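PDB 2VVE: spike protein P1 from Pseudoalteromonas phage pm2, which serves as the receptor-binding spike at the fivefold vertices of the phage, its C-terminal part binding the receptor and its N-terminal part joining the capsid vertex. Local coordinates for residues P41-I46 against G61-A66; R35-S40 against G67-I72; I17-G22 against V78-S83; R88-Y93 against P239-K244. All blocks are in the same frame, centred on the assembly; numbering follows the deposited sequence.

Interaction 1 (P41-I46 against G61-A66); sequences PVDIWI and GRKFEA
K63 lies alongside W45, and both side chains point the same way from a non-hydrogen-bonded antiparallel pair. K63 CG is anti to the backbone N (chi1 -171°), which places CG over one face of the indole. K63 CB makes a CH-pi contact 3.9 Å from the centroid of the W45 five-membered ring. Further out, K63 CD reaches W45 CZ2 at 3.5 Å. The chain then bends and brings its amine toward D43. That salt bridge is long, with K63 NZ 3.7 Å from D43 OD2, and a water accepts from the amine and donates to the same oxygen. The other oxygen, D43 OD1, uses its anti lone pair for A66 N at 2.9 Å.

The other face of the ladder carries I44, I46 and F64, with R62 beside them. I46 crosses F64 at about a right angle, with I46 CG1 3.7 Å from F64 CD2. I44 CG2 touches F64 CB at 3.9 Å. The R62 guanidinium faces the F64 ring, with F64 CZ over the guanidinium centre. R62 NE and NH2 both bond K63 O, and R62 NH1 forms a salt bridge with E69 of the second subunit.

In this jelly-roll domain, strand 44-47 runs between strands 62-64 and 78-81. W45 meets W81 of strand 78-81 edge-to-face. F70 of strand 69-72, in the facing sheet, packs on I44, I46 and F64.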
# COMPACT_ATOMS: atom_id res chain seq x y z
N PRO A 41 -5.34 -14.98 6.57
CA PRO A 41 -5.11 -13.78 7.36
C PRO A 41 -3.73 -13.77 8.02
O PRO A 41 -3.36 -12.77 8.64
CB PRO A 41 -6.20 -13.85 8.43
CG PRO A 41 -6.39 -15.32 8.66
CD PRO A 41 -6.18 -15.96 7.30
N VAL A 42 -3.00 -14.87 7.88
CA VAL A 42 -1.62 -14.98 8.37
C VAL A 42 -0.72 -15.50 7.26
O VAL A 42 -1.20 -16.17 6.33
CB VAL A 42 -1.54 -15.90 9.64
CG1 VAL A 42 -2.37 -15.32 10.79
CG2 VAL A 42 -2.01 -17.33 9.33
N ASP A 43 0.58 -15.21 7.36
CA ASP A 43 1.54 -15.82 6.43
C ASP A 43 1.36 -17.34 6.42
O ASP A 43 1.22 -17.98 7.48
CB ASP A 43 2.99 -15.51 6.82
CG ASP A 43 3.36 -14.04 6.67
OD1 ASP A 43 2.60 -13.25 6.07
OD2 ASP A 43 4.45 -13.69 7.15
N ILE A 44 1.35 -17.91 5.22
CA ILE A 44 1.01 -19.32 5.07
C ILE A 44 1.97 -19.98 4.08
O ILE A 44 2.25 -19.44 3.01
CB ILE A 44 -0.48 -19.51 4.63
CG1 ILE A 44 -0.89 -20.99 4.71
CG2 ILE A 44 -0.76 -18.90 3.22
CD1 ILE A 44 -2.39 -21.25 4.53
N TRP A 45 2.45 -21.16 4.44
CA TRP A 45 3.37 -21.90 3.60
C TRP A 45 2.56 -23.00 2.92
O TRP A 45 1.78 -23.69 3.59
CB TRP A 45 4.53 -22.43 4.45
CG TRP A 45 5.57 -21.36 4.73
CD1 TRP A 45 6.78 -21.20 4.09
CD2 TRP A 45 5.49 -20.30 5.69
NE1 TRP A 45 7.46 -20.12 4.61
CE2 TRP A 45 6.68 -19.54 5.59
CE3 TRP A 45 4.52 -19.91 6.63
CZ2 TRP A 45 6.94 -18.43 6.39
CZ3 TRP A 45 4.77 -18.79 7.42
CH2 TRP A 45 5.98 -18.06 7.30
N ILE A 46 2.70 -23.11 1.60
CA ILE A 46 1.87 -24.00 0.78
C ILE A 46 2.77 -24.95 -0.01
O ILE A 46 3.78 -24.53 -0.58
CB ILE A 46 0.96 -23.20 -0.20
CG1 ILE A 46 -0.01 -22.27 0.56
CG2 ILE A 46 0.18 -24.14 -1.12
CD1 ILE A 46 -1.13 -23.01 1.33
N GLY A 61 7.98 -26.14 0.82
CA GLY A 61 6.86 -25.20 0.82
C GLY A 61 7.31 -23.86 0.27
O GLY A 61 8.50 -23.62 0.11
N ARG A 62 6.34 -23.00 -0.06
CA ARG A 62 6.63 -21.59 -0.26
C ARG A 62 5.58 -20.72 0.41
O ARG A 62 4.42 -21.11 0.55
CB ARG A 62 6.73 -21.24 -1.74
CG ARG A 62 5.43 -21.34 -2.52
CD ARG A 62 5.41 -20.31 -3.62
NE ARG A 62 5.08 -18.98 -3.10
CZ ARG A 62 4.66 -17.97 -3.86
NH1 ARG A 62 4.56 -18.13 -5.18
NH2 ARG A 62 4.34 -16.80 -3.30
N LYS A 63 6.02 -19.53 0.82
CA LYS A 63 5.19 -18.60 1.55
C LYS A 63 4.25 -17.81 0.63
O LYS A 63 4.64 -17.36 -0.45
CB LYS A 63 6.09 -17.62 2.32
CG LYS A 63 5.33 -16.71 3.29
CD LYS A 63 6.29 -15.87 4.16
CE LYS A 63 6.72 -14.58 3.51
NZ LYS A 63 7.16 -13.60 4.56
N PHE A 64 3.01 -17.68 1.09
CA PHE A 64 2.12 -16.62 0.64
C PHE A 64 1.86 -15.69 1.83
O PHE A 64 1.72 -16.14 2.97
CB PHE A 64 0.83 -17.20 0.06
CG PHE A 64 1.03 -17.97 -1.22
CD1 PHE A 64 0.87 -17.34 -2.47
CD2 PHE A 64 1.40 -19.33 -1.19
CE1 PHE A 64 1.07 -18.05 -3.66
CE2 PHE A 64 1.62 -20.05 -2.37
CZ PHE A 64 1.44 -19.42 -3.61
N GLU A 65 1.81 -14.39 1.56
CA GLU A 65 1.67 -13.41 2.64
C GLU A 65 0.25 -13.29 3.21
O GLU A 65 -0.75 -13.55 2.52
CB GLU A 65 2.17 -12.03 2.19
CG GLU A 65 3.63 -12.03 1.80
CD GLU A 65 4.05 -10.69 1.22
OE1 GLU A 65 4.14 -9.71 1.99
OE2 GLU A 65 4.30 -10.62 -0.00
N ALA A 66 0.18 -12.91 4.48
CA ALA A 66 -1.08 -12.53 5.11
C ALA A 66 -1.79 -11.56 4.19
O ALA A 66 -1.18 -10.58 3.70
CB ALA A 66 -0.84 -11.88 6.47
O HOH W 1 6.02 -11.78 6.04

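Interaction 2 (R35-S40 against G67-I72); sequences RASIKS and GQEFQI
S37, E69 and Q71 join through one hydroxyl. S37 OG is anti to the backbone N (chi1 -159°), a position from which it reaches both E69 and Q71. It donates to E69 OE2 at 2.7 Å, meeting the carboxylate on its anti side and 23° out of plane. The same OG accepts from Q71 NE2 at 3.0 Å, nearly in the plane of the amide. R35 lies beside Q71, with R35 NH1 3.5 Å from Q71 CG. R35 NH2 bonds Q71 O of the third subunit and bridges to E252 of its own chain. K39 crosses E69 at about a right angle. K39 CE is 3.4 Å from E69 OE1, but the opposite charges stay beyond salt-bridge range.

The other side of the ladder is hydrophobic. F70 CG stands between the backbone N and the carbonyl carbon (chi1 64°), and one ring face lies against I38. I38 CB is 4.1 Å from the F70 centroid. I38 CG2 is 3.7 Å from F70 CZ. I38 CD1 touches I72 CG1 at 3.7 Å. Paired backbone bonds link A36 with I72 and I38 with F70.

The buried S37 hydroxyl is thus used as both donor and acceptor. In the crystal assembly K39 NZ and E69 OE2 bridge to E65 and R62 of the third subunit. One sheet side therefore fills the core, while the other carries polar groups that meet a neighbouring copy.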
# COMPACT_ATOMS: atom_id res chain seq x y z
N ARG A 35 -10.50 -25.16 -9.49
CA ARG A 35 -9.88 -23.91 -9.06
C ARG A 35 -10.26 -23.58 -7.63
O ARG A 35 -11.39 -23.85 -7.20
CB ARG A 35 -10.29 -22.78 -10.03
CG ARG A 35 -9.77 -21.40 -9.64
CD ARG A 35 -10.14 -20.34 -10.68
NE ARG A 35 -9.55 -19.06 -10.35
CZ ARG A 35 -10.16 -18.06 -9.71
NH1 ARG A 35 -9.48 -16.95 -9.46
NH2 ARG A 35 -11.43 -18.15 -9.33
N ALA A 36 -9.30 -23.02 -6.89
CA ALA A 36 -9.55 -22.45 -5.58
C ALA A 36 -8.87 -21.08 -5.49
O ALA A 36 -7.69 -20.94 -5.82
CB ALA A 36 -9.04 -23.38 -4.48
N SER A 37 -9.63 -20.05 -5.10
CA SER A 37 -9.04 -18.75 -4.77
C SER A 37 -9.03 -18.61 -3.25
O SER A 37 -10.07 -18.70 -2.61
CB SER A 37 -9.80 -17.59 -5.44
OG SER A 37 -9.00 -16.40 -5.54
N ILE A 38 -7.85 -18.37 -2.69
CA ILE A 38 -7.61 -18.48 -1.26
C ILE A 38 -6.98 -17.19 -0.70
O ILE A 38 -6.11 -16.60 -1.34
CB ILE A 38 -6.67 -19.68 -0.97
CG1 ILE A 38 -7.24 -20.97 -1.58
CG2 ILE A 38 -6.36 -19.82 0.54
CD1 ILE A 38 -6.20 -22.01 -1.90
N LYS A 39 -7.42 -16.79 0.49
CA LYS A 39 -6.76 -15.70 1.20
C LYS A 39 -6.62 -16.10 2.66
O LYS A 39 -7.61 -16.44 3.31
CB LYS A 39 -7.51 -14.37 1.10
CG LYS A 39 -6.74 -13.18 1.75
CD LYS A 39 -7.58 -11.90 1.87
CE LYS A 39 -7.92 -11.33 0.49
NZ LYS A 39 -8.72 -10.07 0.56
N SER A 40 -5.38 -16.04 3.15
CA SER A 40 -5.08 -16.36 4.55
C SER A 40 -4.82 -15.07 5.33
O SER A 40 -4.14 -14.19 4.82
CB SER A 40 -3.86 -17.28 4.64
OG SER A 40 -3.49 -17.53 5.99
N GLY A 67 -3.06 -11.84 3.92
CA GLY A 67 -3.91 -10.97 3.11
C GLY A 67 -3.74 -11.09 1.61
O GLY A 67 -4.42 -10.39 0.85
N GLN A 68 -2.83 -11.95 1.17
CA GLN A 68 -2.54 -12.11 -0.25
C GLN A 68 -3.52 -13.12 -0.82
O GLN A 68 -3.62 -14.24 -0.34
CB GLN A 68 -1.12 -12.62 -0.48
CG GLN A 68 -0.85 -12.93 -1.98
CD GLN A 68 0.53 -13.47 -2.23
OE1 GLN A 68 1.36 -13.57 -1.32
NE2 GLN A 68 0.79 -13.83 -3.49
N GLU A 69 -4.23 -12.71 -1.86
CA GLU A 69 -5.10 -13.64 -2.57
C GLU A 69 -4.24 -14.42 -3.56
O GLU A 69 -3.47 -13.84 -4.33
CB GLU A 69 -6.21 -12.89 -3.32
CG GLU A 69 -7.26 -13.83 -3.94
CD GLU A 69 -8.38 -14.18 -2.97
OE1 GLU A 69 -8.68 -13.34 -2.09
OE2 GLU A 69 -8.99 -15.27 -3.12
N PHE A 70 -4.37 -15.75 -3.52
CA PHE A 70 -3.66 -16.58 -4.47
C PHE A 70 -4.55 -17.73 -4.96
O PHE A 70 -5.63 -17.95 -4.41
CB PHE A 70 -2.34 -17.10 -3.85
CG PHE A 70 -2.51 -18.01 -2.65
CD1 PHE A 70 -2.44 -19.39 -2.79
CD2 PHE A 70 -2.71 -17.49 -1.36
CE1 PHE A 70 -2.60 -20.25 -1.69
CE2 PHE A 70 -2.85 -18.34 -0.25
CZ PHE A 70 -2.79 -19.72 -0.41
N GLN A 71 -4.13 -18.42 -6.00
CA GLN A 71 -4.96 -19.50 -6.53
C GLN A 71 -4.19 -20.81 -6.62
O GLN A 71 -2.97 -20.82 -6.81
CB GLN A 71 -5.53 -19.13 -7.91
CG GLN A 71 -6.55 -17.99 -7.90
CD GLN A 71 -5.89 -16.62 -7.84
OE1 GLN A 71 -4.93 -16.34 -8.57
NE2 GLN A 71 -6.39 -15.78 -6.95
N ILE A 72 -4.93 -21.90 -6.46
CA ILE A 72 -4.44 -23.25 -6.71
C ILE A 72 -5.39 -23.87 -7.74
O ILE A 72 -6.61 -23.87 -7.53
CB ILE A 72 -4.48 -24.10 -5.42
CG1 ILE A 72 -3.70 -23.44 -4.27
CG2 ILE A 72 -4.02 -25.55 -5.70
CD1 ILE A 72 -2.22 -23.21 -4.51
O HOH W 2 -2.92 -15.45 1.86

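Interaction 3 (I17-G22 against V78-S83)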
# COMPACT_ATOMS: atom_id res chain seq x y z
N ILE A 17 -11.73 -22.16 6.10
CA ILE A 17 -10.99 -23.29 6.68
C ILE A 17 -10.27 -22.86 7.96
O ILE A 17 -9.53 -21.86 7.96
CB ILE A 17 -9.97 -23.90 5.70
CG1 ILE A 17 -10.69 -24.66 4.57
CG2 ILE A 17 -8.99 -24.85 6.44
CD1 ILE A 17 -9.80 -24.94 3.36
N PRO A 18 -10.46 -23.61 9.06
CA PRO A 18 -9.74 -23.30 10.28
C PRO A 18 -8.28 -23.70 10.13
O PRO A 18 -7.98 -24.87 9.87
CB PRO A 18 -10.44 -24.15 11.35
CG PRO A 18 -10.95 -25.34 10.58
CD PRO A 18 -11.33 -24.81 9.22
N LEU A 19 -7.38 -22.73 10.27
CA LEU A 19 -5.95 -23.01 10.15
C LEU A 19 -5.37 -23.43 11.51
O LEU A 19 -5.40 -22.66 12.46
CB LEU A 19 -5.22 -21.79 9.62
CG LEU A 19 -5.60 -21.29 8.22
CD1 LEU A 19 -4.99 -19.91 7.98
CD2 LEU A 19 -5.13 -22.28 7.15
N ARG A 20 -4.86 -24.66 11.59
CA ARG A 20 -4.37 -25.17 12.86
C ARG A 20 -2.86 -25.44 12.77
O ARG A 20 -2.22 -24.98 11.83
CB ARG A 20 -5.21 -26.36 13.32
CG ARG A 20 -6.70 -26.01 13.41
CD ARG A 20 -7.51 -27.04 14.16
NE ARG A 20 -8.91 -26.63 14.28
CZ ARG A 20 -9.39 -25.78 15.19
NH1 ARG A 20 -8.58 -25.23 16.10
NH2 ARG A 20 -10.68 -25.46 15.19
N ASP A 21 -2.30 -26.15 13.74
CA ASP A 21 -0.85 -26.25 13.87
C ASP A 21 -0.21 -27.42 13.14
O ASP A 21 -0.83 -28.47 12.93
CB ASP A 21 -0.46 -26.33 15.36
CG ASP A 21 -1.09 -27.53 16.06
OD1 ASP A 21 -2.33 -27.69 15.97
OD2 ASP A 21 -0.36 -28.31 16.68
N GLY A 22 1.07 -27.26 12.82
CA GLY A 22 1.80 -28.29 12.08
C GLY A 22 1.38 -28.35 10.62
O GLY A 22 0.55 -27.55 10.17
N VAL A 78 -3.28 -30.60 -1.27
CA VAL A 78 -2.44 -29.42 -1.05
C VAL A 78 -2.30 -29.25 0.46
O VAL A 78 -3.30 -29.28 1.18
CB VAL A 78 -3.04 -28.15 -1.69
CG1 VAL A 78 -2.13 -26.92 -1.44
CG2 VAL A 78 -3.23 -28.33 -3.21
N ASN A 79 -1.07 -29.09 0.92
CA ASN A 79 -0.77 -28.92 2.36
C ASN A 79 -0.43 -27.49 2.74
O ASN A 79 0.09 -26.74 1.92
CB ASN A 79 0.40 -29.82 2.74
CG ASN A 79 0.04 -31.29 2.71
OD1 ASN A 79 -1.03 -31.68 3.18
ND2 ASN A 79 0.92 -32.12 2.15
N TYR A 80 -0.70 -27.13 4.00
CA TYR A 80 -0.31 -25.83 4.52
C TYR A 80 0.46 -25.97 5.84
O TYR A 80 0.39 -27.00 6.51
CB TYR A 80 -1.53 -24.90 4.71
CG TYR A 80 -2.39 -25.24 5.92
CD1 TYR A 80 -3.49 -26.09 5.79
CD2 TYR A 80 -2.11 -24.72 7.17
CE1 TYR A 80 -4.29 -26.42 6.90
CE2 TYR A 80 -2.90 -25.05 8.31
CZ TYR A 80 -3.99 -25.91 8.14
OH TYR A 80 -4.78 -26.26 9.22
N TRP A 81 1.20 -24.91 6.18
CA TRP A 81 1.75 -24.72 7.52
C TRP A 81 1.68 -23.23 7.88
O TRP A 81 2.00 -22.37 7.04
CB TRP A 81 3.21 -25.19 7.57
CG TRP A 81 3.84 -25.08 8.94
CD1 TRP A 81 3.94 -26.07 9.87
CD2 TRP A 81 4.46 -23.92 9.52
NE1 TRP A 81 4.58 -25.61 11.01
CE2 TRP A 81 4.91 -24.29 10.82
CE3 TRP A 81 4.68 -22.61 9.08
CZ2 TRP A 81 5.57 -23.40 11.67
CZ3 TRP A 81 5.33 -21.72 9.94
CH2 TRP A 81 5.77 -22.12 11.21
N VAL A 82 1.26 -22.93 9.11
CA VAL A 82 1.25 -21.55 9.61
C VAL A 82 1.95 -21.41 10.95
O VAL A 82 2.45 -20.34 11.29
CB VAL A 82 -0.19 -20.94 9.71
CG1 VAL A 82 -0.82 -20.79 8.33
CG2 VAL A 82 -1.08 -21.76 10.65
N SER A 83 1.97 -22.50 11.72
CA SER A 83 2.40 -22.41 13.12
C SER A 83 2.60 -23.79 13.74
O SER A 83 1.94 -24.74 13.35
CB SER A 83 1.35 -21.63 13.93
OG SER A 83 1.68 -21.64 15.30
O HOH W 3 -7.22 -27.20 8.76
O HOH W 4 0.15 -24.93 10.81
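L19 CD2 sits over one face of the Y80 ring, 3.8 Å from the centroid and offset toward the rim. R20 O lies at the ring edge, near its plane and 3.6 Å from Y80 CE2. The W81 indole has S83 N, two residues on in the same segment, over the centre of one face, while G22 C approaches obliquely, 3.5 Å from W81 CD1.

Y80 CG stands between the backbone N and the carbonyl carbon (chi1 75°), and the ring extends toward 17-22. Y80 OH accepts from R20 N at 2.9 Å in an almost straight bond (177°). A water ties the same hydroxyl to P18 O. The tyrosine tip therefore pins the backbone just past P18 and L19. Further along, G22 N bonds S83 O at 2.7 Å. Between these two bonds a second water links R20 O, G22 O and V82 N. V82 CG2 packs against R20 O at 3.6 Å. The polar ends turn to other partners: the R20 guanidinium to P239 O, and D21 to R24 in a salt bridge.

The contact joins the two sheets of the jelly roll. Strand 11-19 is, within this chain, an outer strand of one and pairs with 245-253. Strand 78-81 lies in the other, between 24-27 and 44-47. I44 of strand 44-47 packs against L19, Y80 and V82.

Interaction 4 (R88-Y93 against P239-K244); sequences RVFKEY and PLLTVK
R88 NE donates to L241 O at 2.8 Å, the shortest polar bond between 88-93 and 239-244. The carbonyl oxygen lies 8° out of the guanidinium plane. Strand 88-91 carries a classic beta bulge, in which F90 and K91 both face V234 of the neighbouring strand 229-236. It is the edge strand, within this chain, of an antiparallel sheet. Segment 239-244 begins with a weakly bonded helical turn and leads on to strand 245-253. R88 thus clasps the turn by which the chain returns to the sheet of strands 11-19 and 33-39.

R88 NH1 makes a weak bond to V243 O at 3.3 Å, with this oxygen too at the guanidinium edge. A water also accepts from NH1 and donates to K244 O. K244 NZ is not far from this cation, but it is held by T242 O at 2.9 Å and by the carbonyl of E85.

The F90 ring also touches F116. R88 CG is anti to the backbone N (chi1 -178°), which places it over one face of the F90 ring. L241 CD1 meets the edge of that ring, in plane, 4.0 Å from F90 CZ.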
# COMPACT_ATOMS: atom_id res chain seq x y z
N ARG A 88 -3.33 -21.37 22.12
CA ARG A 88 -3.06 -19.95 22.00
C ARG A 88 -2.57 -19.42 23.33
O ARG A 88 -3.33 -19.41 24.30
CB ARG A 88 -4.27 -19.15 21.52
CG ARG A 88 -3.96 -17.66 21.36
CD ARG A 88 -4.89 -16.94 20.39
NE ARG A 88 -4.81 -17.48 19.03
CZ ARG A 88 -3.87 -17.18 18.14
NH1 ARG A 88 -3.90 -17.74 16.94
NH2 ARG A 88 -2.89 -16.33 18.44
N VAL A 89 -1.31 -19.01 23.38
CA VAL A 89 -0.77 -18.36 24.57
C VAL A 89 -0.70 -16.87 24.30
O VAL A 89 -0.01 -16.42 23.38
CB VAL A 89 0.63 -18.91 24.95
CG1 VAL A 89 1.18 -18.17 26.18
CG2 VAL A 89 0.56 -20.41 25.21
N PHE A 90 -1.43 -16.10 25.11
CA PHE A 90 -1.50 -14.66 24.91
C PHE A 90 -0.29 -13.97 25.52
O PHE A 90 0.36 -13.15 24.86
CB PHE A 90 -2.80 -14.10 25.47
CG PHE A 90 -4.02 -14.53 24.70
CD1 PHE A 90 -4.28 -14.00 23.44
CD2 PHE A 90 -4.91 -15.46 25.24
CE1 PHE A 90 -5.40 -14.39 22.73
CE2 PHE A 90 -6.05 -15.85 24.53
CZ PHE A 90 -6.29 -15.32 23.28
N LYS A 91 -0.01 -14.30 26.78
CA LYS A 91 1.08 -13.70 27.52
C LYS A 91 1.57 -14.67 28.57
O LYS A 91 0.82 -15.54 29.06
CB LYS A 91 0.60 -12.42 28.25
CG LYS A 91 0.37 -11.19 27.39
CD LYS A 91 1.68 -10.55 26.92
CE LYS A 91 1.37 -9.36 26.03
NZ LYS A 91 2.55 -8.86 25.24
N GLU A 92 2.84 -14.52 28.92
CA GLU A 92 3.37 -15.12 30.15
C GLU A 92 4.01 -13.99 30.93
O GLU A 92 4.80 -13.22 30.38
CB GLU A 92 4.38 -16.22 29.85
CG GLU A 92 3.79 -17.41 29.13
CD GLU A 92 4.83 -18.40 28.66
OE1 GLU A 92 5.35 -19.16 29.50
OE2 GLU A 92 5.11 -18.42 27.45
N TYR A 93 3.64 -13.87 32.20
CA TYR A 93 4.18 -12.81 33.04
C TYR A 93 5.01 -13.39 34.18
O TYR A 93 4.63 -14.40 34.79
CB TYR A 93 3.06 -11.96 33.63
CG TYR A 93 2.22 -11.22 32.63
CD1 TYR A 93 2.71 -10.05 32.01
CD2 TYR A 93 0.93 -11.64 32.32
CE1 TYR A 93 1.92 -9.34 31.10
CE2 TYR A 93 0.14 -10.93 31.41
CZ TYR A 93 0.64 -9.78 30.81
OH TYR A 93 -0.13 -9.08 29.91
N PRO A 239 -10.89 -24.69 21.04
CA PRO A 239 -10.66 -24.85 19.59
C PRO A 239 -11.00 -23.61 18.75
O PRO A 239 -10.45 -23.43 17.66
CB PRO A 239 -11.60 -26.01 19.22
CG PRO A 239 -11.83 -26.76 20.49
CD PRO A 239 -11.74 -25.76 21.60
N LEU A 240 -11.90 -22.76 19.25
CA LEU A 240 -12.22 -21.51 18.55
C LEU A 240 -11.08 -20.48 18.62
O LEU A 240 -11.05 -19.54 17.82
CB LEU A 240 -13.48 -20.89 19.13
CG LEU A 240 -14.79 -21.66 19.05
CD1 LEU A 240 -15.76 -21.14 20.12
CD2 LEU A 240 -15.39 -21.58 17.65
N LEU A 241 -10.18 -20.63 19.59
CA LEU A 241 -9.11 -19.66 19.80
C LEU A 241 -7.75 -20.21 19.44
O LEU A 241 -6.82 -19.45 19.15
CB LEU A 241 -9.10 -19.16 21.25
CG LEU A 241 -9.94 -17.93 21.58
CD1 LEU A 241 -9.30 -16.66 21.06
CD2 LEU A 241 -11.35 -18.07 21.03
N THR A 242 -7.62 -21.53 19.47
CA THR A 242 -6.36 -22.17 19.13
C THR A 242 -6.12 -22.13 17.62
O THR A 242 -4.99 -22.23 17.18
CB THR A 242 -6.24 -23.61 19.65
OG1 THR A 242 -7.25 -24.44 19.04
CG2 THR A 242 -6.43 -23.63 21.17
N VAL A 243 -7.20 -22.00 16.85
CA VAL A 243 -7.15 -21.76 15.40
C VAL A 243 -6.33 -20.48 15.17
O VAL A 243 -6.50 -19.49 15.88
CB VAL A 243 -8.59 -21.69 14.80
CG1 VAL A 243 -9.38 -20.49 15.35
CG2 VAL A 243 -8.57 -21.64 13.28
N LYS A 244 -5.43 -20.51 14.19
CA LYS A 244 -4.52 -19.39 13.92
C LYS A 244 -5.20 -18.33 13.05
O LYS A 244 -4.71 -17.20 12.90
CB LYS A 244 -3.23 -19.90 13.27
CG LYS A 244 -2.59 -21.12 13.94
CD LYS A 244 -2.28 -20.89 15.42
CE LYS A 244 -2.08 -22.21 16.15
NZ LYS A 244 -2.16 -22.02 17.63
O HOH W 5 -2.74 -16.50 14.60

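How the interactions relate
Interactions 1, 2 and 3 lie in one jelly-roll domain, and interaction 4 lies where the chain joins it to the next one. The centres of 1 and 2 are about 10 Å apart, as are those of 1 and 3. Interaction 2 is a pair in one sheet and interaction 1 in the other. Interaction 3 ties the two sheets together. Along the chain the first three are concentric: 3 encloses 2, and 2 encloses 1. Interaction 4 follows, its centre about 15 Å from that of 3, and a probable hydrogen bond from K244 N to L19 O joins these two. Interactions 1 and 2 also touch the second subunit, so this domain packs against other copies in the crystal assembly.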